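PDB 6HKE: possible TctC subunit of the Tripartite Tricarboxylate Transport(TTT) Family, which binds malate and probably delivers C4-dicarboxylates, as the periplasmic component, to a tripartite tricarboxylate transporter. Local coordinates for residues Val150-Leu162 with Ala228-Gly240. The protein carries 2 engineered substitutions. Residues are numbered along the deposited sequence; the frame is centred on the assembly and turned at random.
Sequences VSYASCLLLNRLL and AGLPGFQVGAWTG. With LMR ((2S)-2-hydroxybutanedioic acid), chain E; MLT (D-malate), chain D.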
# COMPACT_ATOMS: atom_id res chain seq x y z
N VAL A 150 -3.72 -0.52 -3.67
CA VAL A 150 -4.37 0.22 -2.55
C VAL A 150 -5.11 1.40 -3.15
O VAL A 150 -6.24 1.67 -2.70
CB VAL A 150 -3.32 0.70 -1.53
CG1 VAL A 150 -3.95 1.64 -0.53
CG2 VAL A 150 -2.63 -0.45 -0.82
N SER A 151 -4.47 2.12 -4.07
CA SER A 151 -5.01 3.35 -4.71
C SER A 151 -6.35 2.99 -5.35
O SER A 151 -7.30 3.76 -5.16
CB SER A 151 -4.05 3.98 -5.70
OG SER A 151 -3.54 3.03 -6.63
N TYR A 152 -6.43 1.85 -6.04
CA TYR A 152 -7.67 1.39 -6.74
C TYR A 152 -8.70 1.00 -5.68
O TYR A 152 -9.81 1.52 -5.71
CB TYR A 152 -7.42 0.23 -7.71
CG TYR A 152 -8.68 -0.29 -8.36
CD1 TYR A 152 -9.30 0.44 -9.36
CD2 TYR A 152 -9.28 -1.47 -7.93
CE1 TYR A 152 -10.47 -0.01 -9.95
CE2 TYR A 152 -10.45 -1.93 -8.52
CZ TYR A 152 -11.04 -1.19 -9.53
OH TYR A 152 -12.20 -1.62 -10.11
N ALA A 153 -8.33 0.11 -4.77
CA ALA A 153 -9.25 -0.40 -3.72
C ALA A 153 -9.84 0.80 -2.97
O ALA A 153 -11.08 0.86 -2.86
CB ALA A 153 -8.52 -1.35 -2.80
N SER A 154 -9.00 1.73 -2.51
CA SER A 154 -9.42 2.96 -1.79
C SER A 154 -10.35 3.85 -2.65
O SER A 154 -11.34 4.35 -2.09
CB SER A 154 -8.22 3.71 -1.31
OG SER A 154 -7.48 2.90 -0.42
N CYS A 155 -10.08 4.07 -3.94
CA CYS A 155 -10.88 4.97 -4.81
C CYS A 155 -12.21 4.28 -5.16
O CYS A 155 -13.25 4.97 -5.20
CB CYS A 155 -10.10 5.45 -6.04
SG CYS A 155 -10.19 4.39 -7.51
N LEU A 156 -12.21 2.97 -5.32
CA LEU A 156 -13.46 2.21 -5.53
C LEU A 156 -14.34 2.33 -4.27
O LEU A 156 -15.58 2.47 -4.42
CB LEU A 156 -13.11 0.77 -5.89
CG LEU A 156 -14.31 -0.13 -6.18
CD1 LEU A 156 -13.97 -1.17 -7.24
CD2 LEU A 156 -14.80 -0.81 -4.90
N LEU A 157 -13.74 2.28 -3.08
CA LEU A 157 -14.52 2.39 -1.82
C LEU A 157 -15.13 3.78 -1.74
O LEU A 157 -16.36 3.88 -1.51
CB LEU A 157 -13.62 2.14 -0.62
CG LEU A 157 -14.34 2.29 0.72
CD1 LEU A 157 -15.62 1.44 0.75
CD2 LEU A 157 -13.44 1.91 1.87
N LEU A 158 -14.30 4.81 -1.92
CA LEU A 158 -14.73 6.23 -1.91
C LEU A 158 -15.83 6.46 -2.97
O LEU A 158 -16.90 6.95 -2.61
CB LEU A 158 -13.50 7.11 -2.13
CG LEU A 158 -13.75 8.61 -2.24
CD1 LEU A 158 -14.12 9.21 -0.90
CD2 LEU A 158 -12.52 9.29 -2.80
N ASN A 159 -15.58 6.09 -4.23
CA ASN A 159 -16.53 6.33 -5.34
C ASN A 159 -17.86 5.61 -5.09
O ASN A 159 -18.91 6.20 -5.40
CB ASN A 159 -15.92 5.96 -6.69
CG ASN A 159 -14.80 6.90 -7.08
OD1 ASN A 159 -14.57 7.92 -6.42
ND2 ASN A 159 -14.11 6.56 -8.13
N ARG A 160 -17.85 4.40 -4.51
CA ARG A 160 -19.09 3.64 -4.17
C ARG A 160 -19.83 4.29 -2.99
O ARG A 160 -21.07 4.23 -2.98
CB ARG A 160 -18.79 2.19 -3.80
CG ARG A 160 -18.79 1.29 -5.02
CD ARG A 160 -18.38 -0.13 -4.69
NE ARG A 160 -18.01 -0.80 -5.93
CZ ARG A 160 -18.48 -1.96 -6.35
NH1 ARG A 160 -19.35 -2.65 -5.61
NH2 ARG A 160 -18.05 -2.45 -7.49
N LEU A 161 -19.09 4.84 -2.03
CA LEU A 161 -19.68 5.58 -0.89
C LEU A 161 -20.38 6.83 -1.42
O LEU A 161 -21.51 7.09 -0.99
CB LEU A 161 -18.58 5.90 0.12
CG LEU A 161 -18.16 4.72 1.00
CD1 LEU A 161 -16.97 5.08 1.87
CD2 LEU A 161 -19.33 4.25 1.85
N LEU A 162 -19.74 7.55 -2.36
CA LEU A 162 -20.25 8.83 -2.92
C LEU A 162 -21.16 8.57 -4.13
O LEU A 162 -21.72 9.53 -4.64
CB LEU A 162 -19.08 9.72 -3.33
CG LEU A 162 -18.17 10.23 -2.22
CD1 LEU A 162 -17.07 11.09 -2.82
CD2 LEU A 162 -18.94 11.03 -1.19
N ALA A 228 -15.76 14.61 8.39
CA ALA A 228 -16.21 15.26 7.13
C ALA A 228 -17.45 14.56 6.55
O ALA A 228 -17.84 14.92 5.41
CB ALA A 228 -15.07 15.29 6.14
N GLY A 229 -18.07 13.62 7.28
CA GLY A 229 -19.41 13.05 7.00
C GLY A 229 -19.38 11.66 6.35
O GLY A 229 -20.48 11.13 6.12
N LEU A 230 -18.22 11.05 6.09
CA LEU A 230 -18.13 9.76 5.35
C LEU A 230 -17.39 8.73 6.20
O LEU A 230 -16.29 8.31 5.85
CB LEU A 230 -17.46 10.00 3.99
CG LEU A 230 -17.89 9.03 2.88
CD1 LEU A 230 -19.35 9.25 2.50
CD2 LEU A 230 -17.00 9.20 1.67
N PRO A 231 -17.97 8.28 7.33
CA PRO A 231 -17.27 7.39 8.25
C PRO A 231 -16.94 6.02 7.64
O PRO A 231 -16.04 5.37 8.13
CB PRO A 231 -18.23 7.30 9.45
CG PRO A 231 -19.59 7.56 8.86
CD PRO A 231 -19.34 8.61 7.79
N GLY A 232 -17.63 5.62 6.57
CA GLY A 232 -17.34 4.35 5.87
C GLY A 232 -15.97 4.37 5.20
O GLY A 232 -15.48 3.30 4.83
N PHE A 233 -15.38 5.55 4.99
CA PHE A 233 -14.10 5.67 4.24
C PHE A 233 -12.93 5.53 5.22
O PHE A 233 -12.39 6.56 5.63
CB PHE A 233 -14.10 6.96 3.42
CG PHE A 233 -12.90 7.07 2.51
CD1 PHE A 233 -12.62 6.07 1.60
CD2 PHE A 233 -12.06 8.16 2.58
CE1 PHE A 233 -11.51 6.17 0.78
CE2 PHE A 233 -10.96 8.27 1.74
CZ PHE A 233 -10.69 7.27 0.84
N GLN A 234 -12.61 4.29 5.62
CA GLN A 234 -11.46 3.93 6.50
C GLN A 234 -10.66 2.82 5.82
O GLN A 234 -11.17 1.72 5.65
CB GLN A 234 -11.87 3.46 7.90
CG GLN A 234 -12.85 4.40 8.59
CD GLN A 234 -12.49 4.70 10.02
OE1 GLN A 234 -11.97 3.85 10.74
NE2 GLN A 234 -12.79 5.93 10.43
N VAL A 235 -9.41 3.12 5.50
CA VAL A 235 -8.47 2.19 4.83
C VAL A 235 -7.16 2.27 5.62
O VAL A 235 -6.52 3.35 5.63
CB VAL A 235 -8.33 2.53 3.34
CG1 VAL A 235 -7.38 1.57 2.64
CG2 VAL A 235 -9.67 2.54 2.62
N GLY A 236 -6.84 1.19 6.33
CA GLY A 236 -5.53 0.99 6.97
C GLY A 236 -4.70 0.14 6.04
O GLY A 236 -5.05 -1.06 5.89
N ALA A 237 -3.72 0.75 5.37
CA ALA A 237 -2.89 0.08 4.36
C ALA A 237 -1.71 -0.57 5.06
O ALA A 237 -0.74 0.11 5.39
CB ALA A 237 -2.43 1.07 3.31
N TRP A 238 -1.79 -1.87 5.28
CA TRP A 238 -0.65 -2.67 5.79
C TRP A 238 0.20 -3.07 4.59
O TRP A 238 -0.34 -3.25 3.47
CB TRP A 238 -1.13 -3.88 6.60
CG TRP A 238 -2.19 -4.70 5.92
CD1 TRP A 238 -3.54 -4.57 6.07
CD2 TRP A 238 -1.97 -5.79 5.01
NE1 TRP A 238 -4.18 -5.51 5.30
CE2 TRP A 238 -3.25 -6.27 4.65
CE3 TRP A 238 -0.84 -6.40 4.47
CZ2 TRP A 238 -3.41 -7.31 3.73
CZ3 TRP A 238 -1.00 -7.46 3.61
CH2 TRP A 238 -2.27 -7.90 3.24
N THR A 239 1.50 -3.15 4.81
CA THR A 239 2.47 -3.69 3.83
C THR A 239 3.16 -4.87 4.50
O THR A 239 3.50 -4.75 5.68
CB THR A 239 3.36 -2.55 3.34
OG1 THR A 239 2.51 -1.75 2.50
CG2 THR A 239 4.60 -3.02 2.60
N GLY A 240 3.38 -5.95 3.75
CA GLY A 240 3.93 -7.20 4.29
C GLY A 240 5.02 -7.79 3.42
O GLY A 240 5.01 -7.56 2.17
C1 LMR E . -0.80 1.15 -4.49
O1A LMR E . -0.90 -0.08 -4.52
O1B LMR E . -1.77 1.95 -4.57
C2 LMR E . 0.61 1.74 -4.33
O2 LMR E . 1.36 1.19 -3.25
C3 LMR E . 1.47 1.59 -5.59
C4 LMR E . 2.90 1.94 -5.20
O4A LMR E . 3.40 2.95 -5.71
O4B LMR E . 3.48 1.22 -4.35
C1 MLT D . -0.64 0.87 -4.49
O1 MLT D . -1.18 -0.16 -4.03
O2 MLT D . -1.34 1.85 -4.85
C2 MLT D . 0.86 0.88 -4.66
O3 MLT D . 1.64 0.50 -3.52
C3 MLT D . 1.38 2.26 -4.96
C4 MLT D . 2.86 2.04 -5.14
O4 MLT D . 3.52 1.46 -4.25
O5 MLT D . 3.34 2.44 -6.23
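Phe233 is the largest bump that segment 228-240, a loop running into strand 236-244, offers to helix 150-162, and the hollow it fills is walled by Ser154, Leu157, Leu158 and Leu161. Leu158 reaches over one face of the ring, its CD1 standing 4.0 Å from the ring centroid and only 4° off the normal, a CH-pi contact. At the ring edge, near its plane, the backbone O of Ser154 lies 3.4 Å from Phe233 CE1. The ring gets there because its CG is anti to the backbone N (chi1 -173°), which swings it in among the helix side chains. With an alanine in its place, Leu158 CD1 is likely to lose the ring face it covers and a gap to open between Leu157, Leu158 and Leu161. Further along, Leu230 is the second bump: its CD2 sits among Leu158, Leu161 and Leu162, 3.9 Å from Leu158 CD1. Leu161 answers in reverse, pushing CD1 against the bare backbone of the type I turn, 3.5 Å from Gly232 C. No hydrogen bond joins the two segments; they are held by apolar packing and the CH-pi contact. In this type II periplasmic binding protein the helix begins at the malate site: the amides of Val150 and Ser151 donate to one carboxylate of either malate enantiomer, where the helix dipole probably helps. Val235 wedges between Ser154 and Leu157, its CG2 3.9 Å from Leu157 CD2. Ser154 OG, beside Val235 CG1, donates back to Val150 O (2.9 Å), from above the carbonyl plane. Nearest the ligand, Val150 CG1 meets Ala237 CB at 4.2 Å, while strands 102-118 and 188-192 supply Val113 and Gln192.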